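Local coordinates for protein Glp_546_48378_50642 (Giardia intestinalis, PDB 2QVW) that cleaves double-stranded RNA into 21 to 23 base-pair small interfering RNAs for the RNA interference pathway, probably using magnesium or manganese ions, at residues A[3-8]-A[56-61]; A[564-569]-A[596-601]; A[157-162]-A[249-254]; A[95-100]-A[274-279]. All blocks are in the same frame, centred on the assembly; numbering follows the deposited sequence.

How the contacts relate
The four contacts mark out the elongated Dicer body. Contact 1 and contact 4 are neighbours, with centres about 26 Å apart and nearest atoms about 6 Å apart, and strand 18-25 touches residues of both. Contact 3 ties up the PAZ end, about 31 Å from contact 1 between centres; its two segments both fall within the long stretch of chain separating 95-100 from 274-279. Contact 2 lies beyond the chain's centre, in the RNase III half, about 76 Å from contact 3 between centres. None lies at an annotated metal site, although a bound manganese ion is about 6 Å from the side chain of Tyr97 in contact 4.

Contact 1 (A[3-8]-A[56-61]); sequences MHALGH and VSLSRT
Met3 lies across Ser57 while Ala5 turns its methyl group to Val56, and together they join the lead-in to strand 6-13 to the loop before helix 60-77, at the entry to an inner strand of the antiparallel sheet of the N-terminal domain. Met3 is at the exposed surface, its CG anti to the backbone N (chi1 167°), and its chain bends at chi3 (-89°) to bring the terminal methyl back, with CE 3.4 Å from Ser57 CB. Met3 CG approaches the same carbon at 3.3 Å, so that both ends of the thioether arm meet one small residue. Serine suits this place: it is short enough to admit the methionine, and its hydroxyl is tolerated at an exposed site.

Further in, buried Ala5 points at 56-61. Its CB lies 4.0 Å from Val56 CG1 and 4.4 Å from Leu58 CD1, an apolar contact in which a single methyl meets branches from two larger residues. Val56 also leans on Leu24 and Leu124, and Leu58 on Leu126, which carries the apolar layer beyond the two segments. Leu6 and His8 bond through their backbones to Leu25 and Leu23 of strand 18-25, so the chain passes into the sheet soon after this contact.

No conventional hydrogen bond spans the segments, and the association rests chiefly on van der Waals contact between two loops, one just ahead of strand 6-13 and one just ahead of helix 60-77. Its one directional element is a CA-H...O contact, from Ser57 CA to Met3 O at 3.6 Å, nearly straight at the hydrogen (172°).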
loop_
_atom_site.group_PDB
_atom_site.type_symbol
_atom_site.label_atom_id
_atom_site.label_comp_id
_atom_site.label_asym_id
_atom_site.label_seq_id
_atom_site.Cartn_x
_atom_site.Cartn_y
_atom_site.Cartn_z
ATOM N N MET A 3 14.974 14.036 23.221
ATOM C CA MET A 3 15.632 13.478 22.037
ATOM C C MET A 3 14.600 13.107 20.978
ATOM O O MET A 3 14.712 13.519 19.824
ATOM C CB MET A 3 16.437 12.223 22.376
ATOM C CG MET A 3 16.853 11.451 21.132
ATOM S SD MET A 3 17.753 9.963 21.519
ATOM C CE MET A 3 19.441 10.606 21.580
ATOM N N HIS A 4 13.612 12.317 21.389
ATOM C CA HIS A 4 12.533 11.862 20.509
ATOM C C HIS A 4 12.224 12.888 19.415
ATOM O O HIS A 4 11.393 13.782 19.611
ATOM C CB HIS A 4 11.261 11.603 21.335
ATOM C CG HIS A 4 10.646 10.249 21.117
ATOM N ND1 HIS A 4 10.292 9.778 19.871
ATOM C CD2 HIS A 4 10.294 9.281 21.997
ATOM C CE1 HIS A 4 9.748 8.580 19.992
ATOM N NE2 HIS A 4 9.737 8.255 21.272
ATOM N N ALA A 5 12.891 12.763 18.269
ATOM C CA ALA A 5 12.662 13.687 17.169
ATOM C C ALA A 5 13.007 13.052 15.837
ATOM O O ALA A 5 14.177 12.945 15.474
ATOM C CB ALA A 5 13.476 14.956 17.366
ATOM N N LEU A 6 11.974 12.620 15.120
ATOM C CA LEU A 6 12.152 12.011 13.817
ATOM C C LEU A 6 12.177 13.135 12.804
ATOM O O LEU A 6 11.299 13.996 12.802
ATOM C CB LEU A 6 10.998 11.063 13.508
ATOM C CG LEU A 6 10.891 9.785 14.344
ATOM C CD1 LEU A 6 10.644 10.109 15.804
ATOM C CD2 LEU A 6 9.756 8.938 13.796
ATOM N N GLY A 7 13.193 13.130 11.950
ATOM C CA GLY A 7 13.323 14.170 10.948
ATOM C C GLY A 7 12.627 13.838 9.648
ATOM O O GLY A 7 12.524 12.675 9.268
ATOM N N HIS A 8 12.145 14.874 8.972
ATOM C CA HIS A 8 11.452 14.744 7.695
ATOM C C HIS A 8 11.810 15.976 6.878
ATOM O O HIS A 8 11.690 17.094 7.364
ATOM C CB HIS A 8 9.933 14.700 7.908
ATOM C CG HIS A 8 9.435 13.434 8.538
ATOM N ND1 HIS A 8 9.504 12.212 7.909
ATOM C CD2 HIS A 8 8.832 13.209 9.730
ATOM C CE1 HIS A 8 8.964 11.286 8.683
ATOM N NE2 HIS A 8 8.549 11.866 9.795
ATOM N N VAL A 56 17.211 12.966 14.762
ATOM C CA VAL A 56 17.861 14.067 15.479
ATOM C C VAL A 56 17.422 14.283 16.929
ATOM O O VAL A 56 16.247 14.518 17.207
ATOM C CB VAL A 56 17.662 15.398 14.709
ATOM C CG1 VAL A 56 16.181 15.693 14.555
ATOM C CG2 VAL A 56 18.360 16.534 15.431
ATOM N N SER A 57 18.389 14.214 17.841
ATOM C CA SER A 57 18.143 14.409 19.266
ATOM C C SER A 57 18.260 15.896 19.600
ATOM O O SER A 57 18.839 16.661 18.826
ATOM C CB SER A 57 19.150 13.603 20.081
ATOM O OG SER A 57 20.471 13.894 19.669
ATOM N N LEU A 58 17.725 16.301 20.754
ATOM C CA LEU A 58 17.745 17.707 21.160
ATOM C C LEU A 58 17.918 17.935 22.655
ATOM O O LEU A 58 17.204 17.338 23.455
ATOM C CB LEU A 58 16.442 18.379 20.727
ATOM C CG LEU A 58 16.202 18.540 19.228
ATOM C CD1 LEU A 58 14.736 18.832 18.960
ATOM C CD2 LEU A 58 17.095 19.651 18.699
ATOM N N SER A 59 18.852 18.809 23.027
ATOM C CA SER A 59 19.061 19.126 24.432
ATOM C C SER A 59 17.962 20.125 24.766
ATOM O O SER A 59 17.728 21.054 23.998
ATOM C CB SER A 59 20.432 19.768 24.649
ATOM O OG SER A 59 20.490 21.067 24.092
ATOM N N ARG A 60 17.287 19.935 25.898
ATOM C CA ARG A 60 16.189 20.812 26.309
ATOM C C ARG A 60 16.313 22.271 25.877
ATOM O O ARG A 60 15.312 22.910 25.546
ATOM C CB ARG A 60 15.996 20.747 27.828
ATOM C CG ARG A 60 14.905 21.693 28.338
ATOM C CD ARG A 60 14.502 21.407 29.785
ATOM N NE ARG A 60 13.926 20.072 29.957
ATOM C CZ ARG A 60 14.609 19.004 30.364
ATOM N NH1 ARG A 60 15.907 19.093 30.653
ATOM N NH2 ARG A 60 13.992 17.837 30.478
ATOM N N THR A 61 17.533 22.797 25.896
ATOM C CA THR A 61 17.756 24.178 25.501
ATOM C C THR A 61 17.421 24.320 24.030
ATOM O O THR A 61 16.610 25.163 23.655
ATOM C CB THR A 61 19.211 24.607 25.725
ATOM O OG1 THR A 61 19.541 24.459 27.107
ATOM C CG2 THR A 61 19.404 26.049 25.341
#

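Contact 2 (A[564-569]-A[596-601]); sequences PVLYIY and ALYEKI
Leu566 CG stands between its backbone N and carbonyl carbon (chi1 50°), whereas Tyr598 CG is anti to the backbone N (chi1 180°); these torsions set how each side chain leaves the backbone, and Leu566 chi2 (77°) then places the CD branches so that CD2 meets the tyrosine ring. Both residues belong to a packing in the RNase III half of the enzyme, where the end of strand 562-564 and the loop after it rest on helix 591-602. The two side chains cross at about a right angle, and Leu566 CD2 comes within 4.1 Å of Tyr598 CD1, approaching the ring obliquely. Phe633 of helix 631-642 also meets the Tyr598 ring.

Pro564, at the end of strand 562-564, supplies most of the surface that 564-569 contributes. Different ring carbons serve different residues: CB is 3.6 Å from Leu597 CB and 3.7 Å from Leu597 CD1, while CG lies 3.8 Å from Tyr598 N. The side chains of Pro564 and Leu597 slide past each other in opposite directions. A rigid proline suits this buried position, since it offers a hydrocarbon surface with no amide hydrogen needing a partner. Val594 touches both Pro564 and Leu566.

A type I turn runs from Leu566 to Tyr569, which touches Ala591, earlier in the helix. No hydrogen bond crosses the contact; Ile601, buried and also packed on Phe633 and Leu637, completes it with CD1 4.0 Å from Pro564 CD.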
loop_
_atom_site.group_PDB
_atom_site.type_symbol
_atom_site.label_atom_id
_atom_site.label_comp_id
_atom_site.label_asym_id
_atom_site.label_seq_id
_atom_site.Cartn_x
_atom_site.Cartn_y
_atom_site.Cartn_z
ATOM N N PRO A 564 4.965 -33.472 -3.912
ATOM C CA PRO A 564 4.839 -32.672 -2.696
ATOM C C PRO A 564 5.042 -31.182 -2.929
ATOM O O PRO A 564 6.017 -30.768 -3.552
ATOM C CB PRO A 564 5.920 -33.257 -1.798
ATOM C CG PRO A 564 6.998 -33.555 -2.761
ATOM C CD PRO A 564 6.247 -34.202 -3.911
ATOM N N VAL A 565 4.108 -30.384 -2.423
ATOM C CA VAL A 565 4.167 -28.930 -2.526
ATOM C C VAL A 565 4.797 -28.418 -1.235
ATOM O O VAL A 565 4.176 -28.446 -0.174
ATOM C CB VAL A 565 2.757 -28.334 -2.679
ATOM C CG1 VAL A 565 2.808 -26.827 -2.551
ATOM C CG2 VAL A 565 2.177 -28.740 -4.023
ATOM N N LEU A 566 6.035 -27.953 -1.334
ATOM C CA LEU A 566 6.775 -27.466 -0.171
ATOM C C LEU A 566 7.723 -26.310 -0.507
ATOM O O LEU A 566 8.671 -26.044 0.223
ATOM C CB LEU A 566 7.566 -28.630 0.422
ATOM C CG LEU A 566 8.403 -29.421 -0.592
ATOM C CD1 LEU A 566 9.666 -28.658 -0.958
ATOM C CD2 LEU A 566 8.762 -30.756 -0.005
ATOM N N TYR A 567 7.459 -25.645 -1.624
ATOM C CA TYR A 567 8.267 -24.521 -2.080
ATOM C C TYR A 567 8.210 -23.408 -1.061
ATOM O O TYR A 567 8.836 -22.369 -1.233
ATOM C CB TYR A 567 7.741 -24.002 -3.419
ATOM C CG TYR A 567 6.299 -23.552 -3.359
ATOM C CD1 TYR A 567 5.950 -22.335 -2.778
ATOM C CD2 TYR A 567 5.274 -24.370 -3.844
ATOM C CE1 TYR A 567 4.612 -21.942 -2.677
ATOM C CE2 TYR A 567 3.941 -23.990 -3.748
ATOM C CZ TYR A 567 3.613 -22.779 -3.161
ATOM O OH TYR A 567 2.285 -22.431 -3.031
ATOM N N ILE A 568 7.438 -23.633 -0.009
ATOM C CA ILE A 568 7.274 -22.653 1.036
ATOM C C ILE A 568 8.335 -22.777 2.135
ATOM O O ILE A 568 8.573 -21.834 2.888
ATOM C CB ILE A 568 5.856 -22.766 1.611
ATOM C CG1 ILE A 568 5.824 -22.287 3.059
ATOM C CG2 ILE A 568 5.362 -24.192 1.459
ATOM C CD1 ILE A 568 4.457 -22.279 3.636
ATOM N N TYR A 569 8.984 -23.934 2.219
ATOM C CA TYR A 569 10.032 -24.163 3.216
ATOM C C TYR A 569 11.347 -23.570 2.738
ATOM O O TYR A 569 12.338 -23.579 3.459
ATOM C CB TYR A 569 10.214 -25.662 3.457
ATOM C CG TYR A 569 9.113 -26.301 4.275
ATOM C CD1 TYR A 569 9.092 -26.189 5.670
ATOM C CD2 TYR A 569 8.087 -27.013 3.658
ATOM C CE1 TYR A 569 8.075 -26.773 6.425
ATOM C CE2 TYR A 569 7.072 -27.597 4.406
ATOM C CZ TYR A 569 7.069 -27.473 5.784
ATOM O OH TYR A 569 6.044 -28.031 6.510
ATOM N N ALA A 596 7.690 -36.923 3.712
ATOM C CA ALA A 596 7.435 -38.317 3.410
ATOM C C ALA A 596 7.339 -38.460 1.893
ATOM O O ALA A 596 7.991 -39.318 1.303
ATOM C CB ALA A 596 6.142 -38.762 4.071
ATOM N N LEU A 597 6.528 -37.609 1.267
ATOM C CA LEU A 597 6.361 -37.636 -0.184
ATOM C C LEU A 597 7.698 -37.325 -0.837
ATOM O O LEU A 597 8.185 -38.073 -1.682
ATOM C CB LEU A 597 5.339 -36.587 -0.637
ATOM C CG LEU A 597 3.896 -36.592 -0.118
ATOM C CD1 LEU A 597 3.118 -35.517 -0.846
ATOM C CD2 LEU A 597 3.248 -37.931 -0.355
ATOM N N TYR A 598 8.283 -36.206 -0.433
ATOM C CA TYR A 598 9.569 -35.763 -0.957
ATOM C C TYR A 598 10.553 -36.909 -1.170
ATOM O O TYR A 598 11.159 -37.035 -2.233
ATOM C CB TYR A 598 10.205 -34.766 0.002
ATOM C CG TYR A 598 11.545 -34.266 -0.467
ATOM C CD1 TYR A 598 11.626 -33.309 -1.471
ATOM C CD2 TYR A 598 12.730 -34.742 0.094
ATOM C CE1 TYR A 598 12.852 -32.826 -1.906
ATOM C CE2 TYR A 598 13.965 -34.269 -0.332
ATOM C CZ TYR A 598 14.016 -33.307 -1.336
ATOM O OH TYR A 598 15.222 -32.818 -1.783
ATOM N N GLU A 599 10.713 -37.726 -0.134
ATOM C CA GLU A 599 11.628 -38.857 -0.168
ATOM C C GLU A 599 11.105 -39.976 -1.059
ATOM O O GLU A 599 11.843 -40.504 -1.895
ATOM C CB GLU A 599 11.844 -39.382 1.248
ATOM C CG GLU A 599 12.194 -38.295 2.243
ATOM C CD GLU A 599 12.360 -38.831 3.655
ATOM O OE1 GLU A 599 11.482 -39.604 4.100
ATOM O OE2 GLU A 599 13.359 -38.478 4.323
ATOM N N LYS A 600 9.836 -40.339 -0.877
ATOM C CA LYS A 600 9.234 -41.398 -1.671
ATOM C C LYS A 600 9.404 -41.105 -3.148
ATOM O O LYS A 600 9.431 -42.022 -3.967
ATOM C CB LYS A 600 7.749 -41.538 -1.336
ATOM C CG LYS A 600 7.490 -41.963 0.100
ATOM C CD LYS A 600 6.005 -42.099 0.404
ATOM C CE LYS A 600 5.778 -42.379 1.888
ATOM N NZ LYS A 600 4.339 -42.325 2.273
ATOM N N ILE A 601 9.532 -39.820 -3.477
ATOM C CA ILE A 601 9.696 -39.395 -4.861
ATOM C C ILE A 601 11.153 -39.537 -5.258
ATOM O O ILE A 601 11.466 -39.649 -6.435
ATOM C CB ILE A 601 9.228 -37.930 -5.070
ATOM C CG1 ILE A 601 8.612 -37.774 -6.462
ATOM C CG2 ILE A 601 10.401 -36.970 -4.928
ATOM C CD1 ILE A 601 8.024 -36.399 -6.724
#

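Contact 3 (A[157-162]-A[249-254]); sequences HGRMVA and CLLLPD
Val161 and Leu251 form a non-hydrogen-bonded antiparallel pair and Ala162 and Leu250 the hydrogen-bonded pair beside it, the two segments running 138° apart. Leu250 N donates to Ala162 O at 3.2 Å, nearly along the C=O axis, and Leu252 N donates to Met160 O at 3.1 Å from above the carbonyl plane.

Between these bonds the side chains alternate. Val161 and Leu251 project to one face of the sheet, Ala162 and Leu250 to the other. Val161 CG2 packs 3.5 Å from Cys249 CB, and the beta-branched valine is well suited to the extended backbone here. Met160 CB lies 4.0 Å from Leu252 CD1; Met160 then turns its end away towards Val172 and Leu258, while Leu252 also rests on Met136 of helix 127-137. Apolar packing thus lies on both sides of the paired strands.

Beyond the paired strands the contact becomes polar. The Arg159 chain bends at chi3 (69°), placing NE back towards Leu251, and the edge of its guanidinium passes Leu251 CD2, with NH2 3.2 Å from that methyl. Its tip reaches exposed Asp254 in a salt bridge, NH1 to OD1 at 2.5 Å, a length not to be pressed at this resolution. The two charged planes are 61° apart, and NH1 meets OD1 from above the carboxylate plane rather than side by side in a flat paired bridge. Arginine's length lets it span the divergence of the backbones.

Strand 160-163, flanked by 169-178 and 250-251, belongs to the five-stranded antiparallel sheet of the PAZ domain, the SH3-like fold that in its relatives holds RNA 3' ends.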
loop_
_atom_site.group_PDB
_atom_site.type_symbol
_atom_site.label_atom_id
_atom_site.label_comp_id
_atom_site.label_asym_id
_atom_site.label_seq_id
_atom_site.Cartn_x
_atom_site.Cartn_y
_atom_site.Cartn_z
ATOM N N HIS A 157 12.225 46.377 -3.500
ATOM C CA HIS A 157 11.450 45.664 -4.508
ATOM C C HIS A 157 11.585 44.156 -4.318
ATOM O O HIS A 157 12.687 43.611 -4.398
ATOM C CB HIS A 157 11.943 46.047 -5.905
ATOM C CG HIS A 157 11.156 45.435 -7.025
ATOM N ND1 HIS A 157 9.895 45.868 -7.377
ATOM C CD2 HIS A 157 11.455 44.420 -7.870
ATOM C CE1 HIS A 157 9.452 45.147 -8.389
ATOM N NE2 HIS A 157 10.379 44.261 -8.708
ATOM N N GLY A 158 10.460 43.491 -4.061
ATOM C CA GLY A 158 10.471 42.051 -3.872
ATOM C C GLY A 158 10.595 41.611 -2.424
ATOM O O GLY A 158 10.279 40.468 -2.082
ATOM N N ARG A 159 11.061 42.511 -1.564
ATOM C CA ARG A 159 11.217 42.182 -0.154
ATOM C C ARG A 159 9.850 42.108 0.509
ATOM O O ARG A 159 8.947 42.887 0.187
ATOM C CB ARG A 159 12.087 43.230 0.541
ATOM C CG ARG A 159 13.508 43.306 0.000
ATOM C CD ARG A 159 14.345 44.350 0.740
ATOM N NE ARG A 159 14.631 43.977 2.125
ATOM C CZ ARG A 159 15.363 42.927 2.476
ATOM N NH1 ARG A 159 15.885 42.145 1.539
ATOM N NH2 ARG A 159 15.572 42.662 3.761
ATOM N N MET A 160 9.701 41.162 1.433
ATOM C CA MET A 160 8.447 40.969 2.155
ATOM C C MET A 160 8.297 41.892 3.368
ATOM O O MET A 160 9.277 42.402 3.906
ATOM C CB MET A 160 8.317 39.514 2.611
ATOM C CG MET A 160 8.092 38.494 1.495
ATOM S SD MET A 160 6.597 38.778 0.478
ATOM C CE MET A 160 7.339 38.954 -1.147
ATOM N N VAL A 161 7.058 42.093 3.799
ATOM C CA VAL A 161 6.773 42.954 4.937
ATOM C C VAL A 161 5.293 42.853 5.313
ATOM O O VAL A 161 4.430 42.869 4.443
ATOM C CB VAL A 161 7.129 44.423 4.602
ATOM C CG1 VAL A 161 6.495 44.823 3.281
ATOM C CG2 VAL A 161 6.644 45.344 5.709
ATOM N N ALA A 162 5.011 42.745 6.611
ATOM C CA ALA A 162 3.644 42.624 7.101
ATOM C C ALA A 162 3.253 43.831 7.929
ATOM O O ALA A 162 4.096 44.666 8.253
ATOM C CB ALA A 162 3.502 41.367 7.938
ATOM N N CYS A 249 4.525 49.298 8.301
ATOM C CA CYS A 249 5.297 48.252 7.641
ATOM C C CYS A 249 6.533 47.826 8.398
ATOM O O CYS A 249 7.377 48.649 8.734
ATOM C CB CYS A 249 5.719 48.723 6.249
ATOM S SG CYS A 249 4.356 49.156 5.177
ATOM N N LEU A 250 6.635 46.527 8.644
ATOM C CA LEU A 250 7.780 45.956 9.335
ATOM C C LEU A 250 8.510 45.086 8.319
ATOM O O LEU A 250 8.110 43.954 8.064
ATOM C CB LEU A 250 7.312 45.105 10.515
ATOM C CG LEU A 250 8.372 44.585 11.488
ATOM C CD1 LEU A 250 7.692 43.785 12.573
ATOM C CD2 LEU A 250 9.377 43.714 10.768
ATOM N N LEU A 251 9.579 45.612 7.734
ATOM C CA LEU A 251 10.325 44.854 6.737
ATOM C C LEU A 251 10.934 43.577 7.321
ATOM O O LEU A 251 11.679 43.622 8.304
ATOM C CB LEU A 251 11.421 45.736 6.123
ATOM C CG LEU A 251 12.115 45.213 4.866
ATOM C CD1 LEU A 251 12.671 46.380 4.080
ATOM C CD2 LEU A 251 13.210 44.236 5.241
ATOM N N LEU A 252 10.605 42.439 6.715
ATOM C CA LEU A 252 11.128 41.149 7.163
ATOM C C LEU A 252 12.543 40.950 6.617
ATOM O O LEU A 252 12.845 41.358 5.496
ATOM C CB LEU A 252 10.237 40.005 6.662
ATOM C CG LEU A 252 8.741 39.997 6.991
ATOM C CD1 LEU A 252 8.139 38.683 6.514
ATOM C CD2 LEU A 252 8.526 40.171 8.479
ATOM N N PRO A 253 13.433 40.306 7.394
ATOM C CA PRO A 253 14.798 40.102 6.885
ATOM C C PRO A 253 14.871 39.259 5.599
ATOM O O PRO A 253 14.053 38.364 5.390
ATOM C CB PRO A 253 15.520 39.454 8.078
ATOM C CG PRO A 253 14.419 38.787 8.840
ATOM C CD PRO A 253 13.306 39.799 8.773
ATOM N N ASP A 254 15.846 39.568 4.744
ATOM C CA ASP A 254 16.046 38.862 3.477
ATOM C C ASP A 254 15.494 37.437 3.498
ATOM O O ASP A 254 14.626 37.088 2.699
ATOM C CB ASP A 254 17.541 38.847 3.125
ATOM C CG ASP A 254 18.060 40.220 2.699
ATOM O OD1 ASP A 254 17.855 40.595 1.528
ATOM O OD2 ASP A 254 18.666 40.930 3.530
#

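Contact 4 (A[95-100]-A[274-279]); sequences NEYTFP and ICDIQN
Thr98 and Asp276 make the close, polar part of this buried contact. The backbone N of Thr98 donates to Asp276 OD1 at 3.1 Å, 159° at the hydrogen and on the syn side of the carboxylate. Thr98 OG1 sits 3.0 Å from Asp276 OD2, but its single proton has another acceptor within reach, and OG1 also bonds to Tyr299 OH. One carboxylate thereby faces both a main-chain and a side-chain group of the loop, a job for which aspartate's short arm is suited. With CG anti to the backbone N (chi1 -164°), the carboxylate is carried out from the helix to Thr98.

The other half has no hydrogen bond across it. The Tyr97 and Asn279 side chains cross at about a right angle, ring and amide planes 57° apart, with Tyr97 CE2 3.6 Å from Asn279 ND2. Partly exposed Cys275 marks the more open side and gives a sulfur-aromatic contact, SG 5.5 Å from the centroid of the Tyr97 ring in an oblique position. Alongside, Glu96 forms a salt bridge with Lys272, one turn before Asp276.

Helix 267-284 leads from the PAZ region towards the RNase III half and is consistent with Dicer's connector helix, here gripped by a loop of the N-terminal platform domain.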
loop_
_atom_site.group_PDB
_atom_site.type_symbol
_atom_site.label_atom_id
_atom_site.label_comp_id
_atom_site.label_asym_id
_atom_site.label_seq_id
_atom_site.Cartn_x
_atom_site.Cartn_y
_atom_site.Cartn_z
ATOM N N ASN A 95 -15.176 17.810 7.521
ATOM C CA ASN A 95 -15.177 17.753 6.059
ATOM C C ASN A 95 -13.787 17.747 5.431
ATOM O O ASN A 95 -13.631 17.484 4.240
ATOM C CB ASN A 95 -15.960 18.936 5.495
ATOM C CG ASN A 95 -15.324 20.260 5.827
ATOM O OD1 ASN A 95 -15.264 20.651 6.989
ATOM N ND2 ASN A 95 -14.831 20.955 4.810
ATOM N N GLU A 96 -12.780 18.042 6.237
ATOM C CA GLU A 96 -11.420 18.086 5.742
ATOM C C GLU A 96 -10.574 16.855 6.032
ATOM O O GLU A 96 -9.348 16.918 5.968
ATOM C CB GLU A 96 -10.715 19.313 6.290
ATOM C CG GLU A 96 -10.731 20.469 5.350
ATOM C CD GLU A 96 -9.997 21.643 5.910
ATOM O OE1 GLU A 96 -10.553 22.296 6.814
ATOM O OE2 GLU A 96 -8.862 21.900 5.462
ATOM N N TYR A 97 -11.221 15.742 6.357
ATOM C CA TYR A 97 -10.502 14.503 6.617
ATOM C C TYR A 97 -10.725 13.585 5.415
ATOM O O TYR A 97 -11.629 13.816 4.609
ATOM C CB TYR A 97 -11.009 13.821 7.894
ATOM C CG TYR A 97 -10.726 14.566 9.184
ATOM C CD1 TYR A 97 -11.408 15.738 9.501
ATOM C CD2 TYR A 97 -9.770 14.100 10.083
ATOM C CE1 TYR A 97 -11.144 16.431 10.681
ATOM C CE2 TYR A 97 -9.494 14.782 11.264
ATOM C CZ TYR A 97 -10.180 15.950 11.562
ATOM O OH TYR A 97 -9.887 16.647 12.726
ATOM N N THR A 98 -9.901 12.550 5.299
ATOM C CA THR A 98 -10.017 11.615 4.192
ATOM C C THR A 98 -11.246 10.733 4.391
ATOM O O THR A 98 -11.790 10.173 3.435
ATOM C CB THR A 98 -8.774 10.736 4.085
ATOM O OG1 THR A 98 -7.614 11.574 4.007
ATOM C CG2 THR A 98 -8.850 9.864 2.843
ATOM N N PHE A 99 -11.673 10.614 5.641
ATOM C CA PHE A 99 -12.846 9.836 5.973
ATOM C C PHE A 99 -13.664 10.631 6.966
ATOM O O PHE A 99 -13.737 10.276 8.133
ATOM C CB PHE A 99 -12.428 8.506 6.574
ATOM C CG PHE A 99 -11.579 7.682 5.658
ATOM C CD1 PHE A 99 -12.137 7.045 4.554
ATOM C CD2 PHE A 99 -10.209 7.580 5.870
ATOM C CE1 PHE A 99 -11.334 6.322 3.672
ATOM C CE2 PHE A 99 -9.403 6.863 4.999
ATOM C CZ PHE A 99 -9.963 6.234 3.900
ATOM N N PRO A 100 -14.288 11.728 6.505
ATOM C CA PRO A 100 -15.115 12.613 7.325
ATOM C C PRO A 100 -16.269 11.922 8.048
ATOM O O PRO A 100 -16.896 12.505 8.928
ATOM C CB PRO A 100 -15.593 13.658 6.317
ATOM C CG PRO A 100 -15.648 12.898 5.043
ATOM C CD PRO A 100 -14.348 12.143 5.091
ATOM N N ILE A 274 -0.756 15.392 8.983
ATOM C CA ILE A 274 -0.372 14.505 10.070
ATOM C C ILE A 274 -1.591 14.184 10.931
ATOM O O ILE A 274 -1.756 13.060 11.392
ATOM C CB ILE A 274 0.709 15.169 10.953
ATOM C CG1 ILE A 274 1.989 15.366 10.140
ATOM C CG2 ILE A 274 1.001 14.317 12.158
ATOM C CD1 ILE A 274 3.108 15.995 10.916
ATOM N N CYS A 275 -2.436 15.187 11.148
ATOM C CA CYS A 275 -3.640 15.018 11.952
ATOM C C CYS A 275 -4.600 14.116 11.200
ATOM O O CYS A 275 -5.242 13.232 11.778
ATOM C CB CYS A 275 -4.301 16.370 12.205
ATOM S SG CYS A 275 -5.845 16.260 13.131
ATOM N N ASP A 276 -4.698 14.358 9.900
ATOM C CA ASP A 276 -5.569 13.571 9.040
ATOM C C ASP A 276 -5.159 12.123 9.265
ATOM O O ASP A 276 -5.904 11.325 9.845
ATOM C CB ASP A 276 -5.339 13.966 7.577
ATOM C CG ASP A 276 -6.453 13.505 6.644
ATOM O OD1 ASP A 276 -7.304 12.681 7.048
ATOM O OD2 ASP A 276 -6.464 13.972 5.487
ATOM N N ILE A 277 -3.948 11.812 8.815
ATOM C CA ILE A 277 -3.391 10.481 8.954
ATOM C C ILE A 277 -3.749 9.866 10.307
ATOM O O ILE A 277 -4.617 8.998 10.391
ATOM C CB ILE A 277 -1.860 10.510 8.830
ATOM C CG1 ILE A 277 -1.449 11.037 7.450
ATOM C CG2 ILE A 277 -1.301 9.124 9.055
ATOM C CD1 ILE A 277 0.030 10.891 7.156
ATOM N N GLN A 278 -3.077 10.324 11.360
ATOM C CA GLN A 278 -3.319 9.819 12.708
ATOM C C GLN A 278 -4.768 9.448 12.976
ATOM O O GLN A 278 -5.059 8.382 13.520
ATOM C CB GLN A 278 -2.884 10.843 13.749
ATOM C CG GLN A 278 -1.397 10.959 13.907
ATOM C CD GLN A 278 -1.026 11.538 15.248
ATOM O OE1 GLN A 278 -1.414 12.667 15.588
ATOM N NE2 GLN A 278 -0.274 10.766 16.031
ATOM N N ASN A 279 -5.675 10.340 12.599
ATOM C CA ASN A 279 -7.087 10.101 12.807
ATOM C C ASN A 279 -7.520 8.895 12.009
ATOM O O ASN A 279 -8.191 8.009 12.528
ATOM C CB ASN A 279 -7.904 11.308 12.373
ATOM C CG ASN A 279 -9.384 11.089 12.567
ATOM O OD1 ASN A 279 -9.953 10.148 12.019
ATOM N ND2 ASN A 279 -10.017 11.950 13.352
#